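Local structure of hemoglobin-like protein (Methylacidiphilum infernorum, 4NK2) at residues R180-P183 against Y184-Q188; E72-K76 against S77-Y81; L56-G59 against E60-R64. The protein binds heme as a group II truncated hemoglobin and probably binds, and may carry, oxygen. One frame throughout, in Å; residues are numbered along the deposited sequence.

Contact 1: R180-P183 against Y184-Q188; sequences RRVP and YSEIQ
Glu186 reaches back from the first turn of helix 184-192 over the loop that leads into it, and its carboxylate meets the guanidinium of Arg180. Glu186 CB lies 3.4 Å from Pro183 O, the carbonyl that also takes the backbone N-H of Glu186, with 3.0 Å between Glu186 N and Pro183 O. CG is anti to the backbone N (chi1 -180°) and the chain stays extended beyond it, which carries the carboxylate past the proline ring. Glu186 OE1 comes within 3.8 Å of Pro183 CD and near Val182 CG1. It also accepts from a water that donates to Arg181 O and accepts from Arg180 NE, so one water ties the loop backbone to both members of the ion pair. Glu186 OE2, met nearly head-on, closes a salt bridge with Arg180 NH2 at 3.2 Å; the two side chains cross at about a right angle, with carboxylate and guanidinium planes 39° apart. Here the chain enters its C-terminal helix, beyond the last long helix of the globin fold, 155-165. The second arm of Arg180, NH1, pairs with Glu135. On the inward side Val182 CG1 packs 3.9 Å from Ile187 CG2, and Ile187 in turn rests on Trp159, whose NE1 donates to Val182 O. Arg181 leads its guanidinium away from the turn, to Glu163.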
loop_
_atom_site.group_PDB
_atom_site.type_symbol
_atom_site.label_atom_id
_atom_site.label_comp_id
_atom_site.label_asym_id
_atom_site.label_seq_id
_atom_site.Cartn_x
_atom_site.Cartn_y
_atom_site.Cartn_z
ATOM N N ARG A 180 5.093 -12.415 -3.168
ATOM C CA ARG A 180 5.580 -13.755 -3.492
ATOM C C ARG A 180 4.778 -14.836 -2.776
ATOM O O ARG A 180 4.510 -14.720 -1.581
ATOM C CB ARG A 180 7.045 -13.841 -3.069
ATOM C CG ARG A 180 7.708 -15.196 -3.173
ATOM C CD ARG A 180 8.961 -15.150 -2.323
ATOM N NE ARG A 180 9.809 -16.322 -2.482
ATOM C CZ ARG A 180 10.963 -16.480 -1.843
ATOM N NH1 ARG A 180 11.389 -15.540 -1.009
ATOM N NH2 ARG A 180 11.691 -17.575 -2.036
ATOM N N ARG A 181 4.394 -15.887 -3.497
ATOM C CA ARG A 181 3.774 -17.038 -2.845
ATOM C C ARG A 181 4.863 -18.029 -2.436
ATOM O O ARG A 181 5.814 -18.269 -3.191
ATOM C CB ARG A 181 2.763 -17.717 -3.773
ATOM C CG ARG A 181 1.589 -16.830 -4.193
ATOM C CD ARG A 181 1.023 -16.054 -3.007
ATOM N NE ARG A 181 0.493 -16.920 -1.942
ATOM C CZ ARG A 181 -0.659 -17.581 -2.030
ATOM N NH1 ARG A 181 -1.377 -17.501 -3.145
ATOM N NH2 ARG A 181 -1.088 -18.331 -1.020
ATOM N N VAL A 182 4.743 -18.590 -1.235
ATOM C CA VAL A 182 5.672 -19.616 -0.776
ATOM C C VAL A 182 4.882 -20.871 -0.408
ATOM O O VAL A 182 4.501 -21.050 0.742
ATOM C CB VAL A 182 6.496 -19.136 0.436
ATOM C CG1 VAL A 182 7.560 -20.173 0.812
ATOM C CG2 VAL A 182 7.159 -17.797 0.133
ATOM N N PRO A 183 4.605 -21.734 -1.395
ATOM C CA PRO A 183 3.839 -22.944 -1.079
ATOM C C PRO A 183 4.679 -23.898 -0.238
ATOM O O PRO A 183 5.917 -23.873 -0.320
ATOM C CB PRO A 183 3.561 -23.558 -2.456
ATOM C CG PRO A 183 4.680 -23.043 -3.327
ATOM C CD PRO A 183 4.961 -21.652 -2.825
ATOM N N TYR A 184 4.014 -24.718 0.564
ATOM C CA TYR A 184 4.715 -25.610 1.478
ATOM C C TYR A 184 5.717 -26.483 0.731
ATOM O O TYR A 184 6.765 -26.837 1.266
ATOM C CB TYR A 184 3.702 -26.470 2.223
ATOM C CG TYR A 184 4.303 -27.324 3.308
ATOM C CD1 TYR A 184 4.794 -26.751 4.472
ATOM C CD2 TYR A 184 4.371 -28.708 3.168
ATOM C CE1 TYR A 184 5.337 -27.527 5.476
ATOM C CE2 TYR A 184 4.909 -29.493 4.158
ATOM C CZ TYR A 184 5.387 -28.906 5.307
ATOM O OH TYR A 184 5.927 -29.704 6.289
ATOM N N SER A 185 5.398 -26.812 -0.516
ATOM C CA SER A 185 6.246 -27.703 -1.307
ATOM C C SER A 185 7.642 -27.124 -1.533
ATOM O O SER A 185 8.622 -27.871 -1.608
ATOM C CB SER A 185 5.576 -28.009 -2.645
ATOM O OG SER A 185 5.385 -26.816 -3.389
ATOM N N GLU A 186 7.736 -25.809 -1.614
ATOM C CA GLU A 186 9.019 -25.148 -1.800
ATOM C C GLU A 186 9.931 -25.282 -0.599
ATOM O O GLU A 186 11.131 -25.210 -0.729
ATOM C CB GLU A 186 8.807 -23.669 -2.107
ATOM C CG GLU A 186 10.070 -22.884 -2.326
ATOM C CD GLU A 186 9.793 -21.439 -2.652
ATOM O OE1 GLU A 186 8.671 -21.130 -3.047
ATOM O OE2 GLU A 186 10.700 -20.616 -2.506
ATOM N N ILE A 187 9.353 -25.470 0.574
ATOM C CA ILE A 187 10.134 -25.496 1.814
ATOM C C ILE A 187 10.027 -26.799 2.606
ATOM O O ILE A 187 10.629 -26.918 3.672
ATOM C CB ILE A 187 9.732 -24.340 2.760
ATOM C CG1 ILE A 187 8.296 -24.527 3.247
ATOM C CG2 ILE A 187 9.890 -22.989 2.066
ATOM C CD1 ILE A 187 7.804 -23.404 4.173
ATOM N N GLN A 188 9.272 -27.772 2.103
ATOM C CA GLN A 188 8.994 -28.965 2.898
ATOM C C GLN A 188 10.250 -29.760 3.239
ATOM O O GLN A 188 10.348 -30.330 4.335
ATOM C CB GLN A 188 7.941 -29.863 2.231
ATOM C CG GLN A 188 8.290 -30.338 0.827
ATOM C CD GLN A 188 7.107 -31.002 0.148
ATOM O OE1 GLN A 188 6.134 -31.398 0.805
ATOM N NE2 GLN A 188 7.177 -31.119 -1.168
HETATM O O HOH W 1 8.246 -18.642 -3.571
#

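Contact 2: E72-K76 against S77-Y81; sequences ENLMK and SKIHY
Leu74 sets its CD2 methyl 3.7 Å from CD1 of Ile79, the two branched chains meeting at a slant where helix 53-75 ends and the chain turns toward helix 87-104. Both residues are buried beside the heme pocket: the side chain of Ile79 is about 4 Å from the heme, and that of Leu74 about 4 Å from that of Trp137, a heme-binding residue. Ile79 points CG1 between its backbone N and carbonyl carbon (chi1 56°), and CD1 extends from there to the leucine. The polar centre of the contact is Ser77. Ser77 OG donates to Leu74 O at 2.7 Å, tilted 23° from the carbonyl plane, while Ser77 N reaches Leu74 O at 3.1 Å from the same face but far above the plane. Ser77 OG also accepts from Ile79 N at 3.2 Å, closing an ST turn inside the type I beta turn of Ser77 to His80. Ser77 leans on Ile136 and Cys140 of helix 131-147, to which Asn73 is also bonded, through Cys140 O. At the far end of the turn, His80 CB comes 3.3 Å from Met75 O; a water bonded to that carbonyl makes a weak link to His80 ND1. A single hydroxyl thus donates back to the helix end and accepts from the turn. With one O-H and one N-H donor on Leu74 O, Ser77 supplies both of the bonds described here to this last-turn carbonyl, and the bonds on OG are likely to fix its rotation.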
loop_
_atom_site.group_PDB
_atom_site.type_symbol
_atom_site.label_atom_id
_atom_site.label_comp_id
_atom_site.label_asym_id
_atom_site.label_seq_id
_atom_site.Cartn_x
_atom_site.Cartn_y
_atom_site.Cartn_z
ATOM N N GLU A 72 12.312 -13.920 18.693
ATOM C CA GLU A 72 13.770 -13.877 18.837
ATOM C C GLU A 72 14.416 -13.764 17.453
ATOM O O GLU A 72 15.348 -12.974 17.249
ATOM C CB GLU A 72 14.283 -15.099 19.606
ATOM C CG GLU A 72 13.847 -15.095 21.065
ATOM C CD GLU A 72 14.092 -16.413 21.758
ATOM O OE1 GLU A 72 14.757 -17.289 21.165
ATOM O OE2 GLU A 72 13.612 -16.579 22.895
ATOM N N ASN A 73 13.910 -14.536 16.491
ATOM C CA ASN A 73 14.413 -14.477 15.121
ATOM C C ASN A 73 14.187 -13.084 14.516
ATOM O O ASN A 73 15.078 -12.509 13.899
ATOM C CB ASN A 73 13.747 -15.560 14.251
ATOM C CG ASN A 73 14.187 -16.979 14.635
ATOM O OD1 ASN A 73 15.171 -17.152 15.360
ATOM N ND2 ASN A 73 13.460 -17.994 14.149
ATOM N N LEU A 74 12.983 -12.552 14.691
ATOM C CA LEU A 74 12.668 -11.216 14.191
ATOM C C LEU A 74 13.630 -10.142 14.719
ATOM O O LEU A 74 14.010 -9.234 13.972
ATOM C CB LEU A 74 11.225 -10.842 14.536
ATOM C CG LEU A 74 10.134 -11.491 13.692
ATOM C CD1 LEU A 74 8.774 -11.175 14.290
ATOM C CD2 LEU A 74 10.211 -10.999 12.244
ATOM N N MET A 75 14.043 -10.245 15.974
ATOM C CA MET A 75 14.937 -9.252 16.551
ATOM C C MET A 75 16.336 -9.339 15.951
ATOM O O MET A 75 17.078 -8.381 15.978
ATOM C CB MET A 75 15.000 -9.359 18.077
ATOM C CG MET A 75 13.710 -9.070 18.840
ATOM S SD MET A 75 12.861 -7.510 18.529
ATOM C CE MET A 75 14.078 -6.320 19.004
ATOM N N LYS A 76 16.681 -10.484 15.393
ATOM C CA LYS A 76 17.976 -10.673 14.781
ATOM C C LYS A 76 17.941 -10.446 13.287
ATOM O O LYS A 76 18.929 -10.646 12.612
ATOM C CB LYS A 76 18.477 -12.090 15.050
ATOM C CG LYS A 76 19.015 -12.293 16.432
ATOM C CD LYS A 76 18.796 -13.696 16.900
ATOM C CE LYS A 76 18.879 -14.673 15.749
ATOM N NZ LYS A 76 19.028 -16.067 16.229
ATOM N N SER A 77 16.793 -10.034 12.777
ATOM C CA SER A 77 16.577 -9.918 11.329
ATOM C C SER A 77 16.653 -8.480 10.845
ATOM O O SER A 77 16.709 -7.551 11.648
ATOM C CB SER A 77 15.198 -10.458 10.963
ATOM O OG SER A 77 14.212 -9.484 11.264
ATOM N N LYS A 78 16.595 -8.299 9.534
ATOM C CA LYS A 78 16.669 -6.981 8.931
ATOM C C LYS A 78 15.435 -6.109 9.137
ATOM O O LYS A 78 15.438 -4.963 8.756
ATOM C CB LYS A 78 16.966 -7.092 7.443
ATOM C CG LYS A 78 18.408 -7.383 7.107
ATOM C CD LYS A 78 18.518 -7.926 5.702
ATOM C CE LYS A 78 19.941 -7.882 5.186
ATOM N NZ LYS A 78 20.913 -8.528 6.109
ATOM N N ILE A 79 14.384 -6.646 9.736
ATOM C CA ILE A 79 13.252 -5.790 10.126
ATOM C C ILE A 79 13.186 -5.589 11.637
ATOM O O ILE A 79 12.135 -5.219 12.182
ATOM C CB ILE A 79 11.890 -6.308 9.609
ATOM C CG1 ILE A 79 11.643 -7.751 10.077
ATOM C CG2 ILE A 79 11.817 -6.186 8.092
ATOM C CD1 ILE A 79 10.223 -8.259 9.789
ATOM N N HIS A 80 14.301 -5.825 12.317
ATOM C CA HIS A 80 14.388 -5.626 13.759
ATOM C C HIS A 80 13.953 -4.233 14.190
ATOM O O HIS A 80 13.373 -4.051 15.237
ATOM C CB HIS A 80 15.803 -5.890 14.256
ATOM C CG HIS A 80 16.798 -4.848 13.849
ATOM N ND1 HIS A 80 17.201 -3.835 14.687
ATOM C CD2 HIS A 80 17.489 -4.676 12.697
ATOM C CE1 HIS A 80 18.089 -3.080 14.068
ATOM N NE2 HIS A 80 18.282 -3.570 12.859
ATOM N N TYR A 81 14.138 -3.241 13.332
ATOM C CA TYR A 81 13.817 -1.863 13.654
ATOM C C TYR A 81 12.332 -1.641 13.876
ATOM O O TYR A 81 11.950 -0.627 14.417
ATOM C CB TYR A 81 14.316 -0.923 12.559
ATOM C CG TYR A 81 15.743 -0.455 12.745
ATOM C CD1 TYR A 81 16.250 -0.170 14.005
ATOM C CD2 TYR A 81 16.592 -0.303 11.656
ATOM C CE1 TYR A 81 17.543 0.254 14.170
ATOM C CE2 TYR A 81 17.882 0.114 11.814
ATOM C CZ TYR A 81 18.355 0.392 13.071
ATOM O OH TYR A 81 19.651 0.812 13.219
HETATM O O HOH W 2 16.752 -5.542 17.540
#

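Contact 3: L56-G59 against E60-R64; sequences LAAG and EELLR
Ala58 turns its CB toward Leu62 and Leu63, one turn further along a kinked stretch of helix 53-75 in the globin fold. The kink is at Gly59: its backbone angles, with phi at 86°, would jam a CB against the preceding carbonyl oxygen, which calls for glycine. Glu60 N and Glu61 N find no acceptor in the turn before, and a water bridges from Ala58 O to Leu62 N. The regular pattern resumes where Leu63 N bonds to Gly59 O at 3.3 Å. Leu62 adopts an unusual first torsion, with Leu62 CB 3.3 Å from Ala58 O and Leu62 CD1 4.0 Å from Ala58 CB. Leu63 CG, anti to the carbonyl carbon (chi1 -68°), is swung back along the helix to 3.5 Å from Gly59 O and 4.1 Å from Ala58 CB. Beyond these, Leu62 rests on Val148 and Pro151, and Leu63 on Phe150 and on Val102 of helix 87-104. From the kink itself Glu60 extends its side chain, CG anti to the backbone N (chi1 174°), and its carboxylate divides its two oxygens: OE1 bonds to Tyr110 OH, while OE2 takes Arg64. An alanine in place of Glu60 would take away this carboxylate, and is likely to leave Arg64 NE without its mate and the Tyr110 hydroxyl without this partner. The arginine, which also pairs with Asp99 and makes a cation-pi contact with Tyr110, grips that oxygen side-on. Glu60 OE2 lies close to the Arg64 guanidinium plane, but the two nitrogens approach the carboxylate differently: Arg64 NH2 comes from above its plane, 3.1 Å from Glu60 OE2, whereas Arg64 NE arrives on the anti side in a salt bridge, 2.8 Å from Glu60 OE2.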
loop_
_atom_site.group_PDB
_atom_site.type_symbol
_atom_site.label_atom_id
_atom_site.label_comp_id
_atom_site.label_asym_id
_atom_site.label_seq_id
_atom_site.Cartn_x
_atom_site.Cartn_y
_atom_site.Cartn_z
ATOM N N LEU A 56 -4.475 -29.290 19.236
ATOM C CA LEU A 56 -4.479 -30.635 19.805
ATOM C C LEU A 56 -3.099 -31.290 19.675
ATOM O O LEU A 56 -2.589 -31.875 20.634
ATOM C CB LEU A 56 -5.545 -31.480 19.113
ATOM C CG LEU A 56 -6.902 -31.676 19.804
ATOM C CD1 LEU A 56 -7.128 -30.725 20.938
ATOM C CD2 LEU A 56 -8.041 -31.575 18.805
ATOM N N ALA A 57 -2.487 -31.166 18.497
ATOM C CA ALA A 57 -1.165 -31.749 18.247
ATOM C C ALA A 57 -0.037 -31.014 18.971
ATOM O O ALA A 57 0.864 -31.634 19.536
ATOM C CB ALA A 57 -0.881 -31.797 16.740
ATOM N N ALA A 58 -0.077 -29.696 18.975
ATOM C CA ALA A 58 1.034 -28.919 19.511
ATOM C C ALA A 58 0.949 -28.609 21.000
ATOM O O ALA A 58 1.932 -28.668 21.698
ATOM C CB ALA A 58 1.201 -27.645 18.722
ATOM N N GLY A 59 -0.233 -28.253 21.467
ATOM C CA GLY A 59 -0.426 -27.863 22.844
ATOM C C GLY A 59 -0.127 -26.395 23.039
ATOM O O GLY A 59 0.605 -25.826 22.272
ATOM N N GLU A 60 -0.706 -25.790 24.064
ATOM C CA GLU A 60 -0.519 -24.374 24.319
ATOM C C GLU A 60 0.937 -23.988 24.549
ATOM O O GLU A 60 1.412 -23.042 23.973
ATOM C CB GLU A 60 -1.380 -23.909 25.489
ATOM C CG GLU A 60 -1.124 -22.487 25.877
ATOM C CD GLU A 60 -2.154 -21.919 26.821
ATOM O OE1 GLU A 60 -3.204 -22.533 27.019
ATOM O OE2 GLU A 60 -1.905 -20.851 27.373
ATOM N N GLU A 61 1.643 -24.709 25.404
ATOM C CA GLU A 61 3.049 -24.445 25.685
ATOM C C GLU A 61 3.904 -24.281 24.429
ATOM O O GLU A 61 4.621 -23.319 24.280
ATOM C CB GLU A 61 3.608 -25.586 26.528
ATOM C CG GLU A 61 4.813 -25.257 27.370
ATOM C CD GLU A 61 5.308 -26.450 28.184
ATOM O OE1 GLU A 61 4.934 -26.586 29.361
ATOM O OE2 GLU A 61 6.079 -27.252 27.641
ATOM N N LEU A 62 3.821 -25.247 23.532
ATOM C CA LEU A 62 4.626 -25.238 22.309
ATOM C C LEU A 62 4.255 -24.058 21.424
ATOM O O LEU A 62 5.123 -23.430 20.816
ATOM C CB LEU A 62 4.394 -26.528 21.521
ATOM C CG LEU A 62 5.553 -27.079 20.687
ATOM C CD1 LEU A 62 5.068 -27.991 19.579
ATOM C CD2 LEU A 62 6.374 -25.980 20.118
ATOM N N LEU A 63 2.965 -23.767 21.317
ATOM C CA LEU A 63 2.553 -22.620 20.505
ATOM C C LEU A 63 3.101 -21.324 21.084
ATOM O O LEU A 63 3.490 -20.416 20.339
ATOM C CB LEU A 63 1.027 -22.571 20.361
ATOM C CG LEU A 63 0.441 -23.718 19.522
ATOM C CD1 LEU A 63 -1.075 -23.764 19.622
ATOM C CD2 LEU A 63 0.868 -23.555 18.068
ATOM N N ARG A 64 3.154 -21.212 22.403
ATOM C CA ARG A 64 3.680 -19.967 22.967
ATOM C C ARG A 64 5.195 -19.891 22.747
ATOM O O ARG A 64 5.755 -18.813 22.518
ATOM C CB ARG A 64 3.312 -19.821 24.454
ATOM C CG ARG A 64 1.800 -19.803 24.723
ATOM C CD ARG A 64 1.463 -19.363 26.145
ATOM N NE ARG A 64 0.019 -19.187 26.289
ATOM C CZ ARG A 64 -0.626 -18.058 26.003
ATOM N NH1 ARG A 64 0.043 -16.994 25.567
ATOM N NH2 ARG A 64 -1.944 -17.991 26.140
HETATM O O HOH W 3 2.652 -27.923 24.295
#

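Contacts 3 and 2 sit near the two ends of one helix, 53-75: the first at its kink, the second where it gives way to the loop before helix 87-104. Their centres are 24 Å apart and their nearest atoms about 8 Å. Contact 1 comes much later in the chain, at the start of the C-terminal helix, with its centre 22 Å from that of contact 2 and 23 Å from that of contact 3. None touches another. Contact 2 alone of the three borders the heme, through the side chain of Ile79; the side chains of Val182 in contact 1 and Leu63 in contact 3 both stay about 11 Å from it.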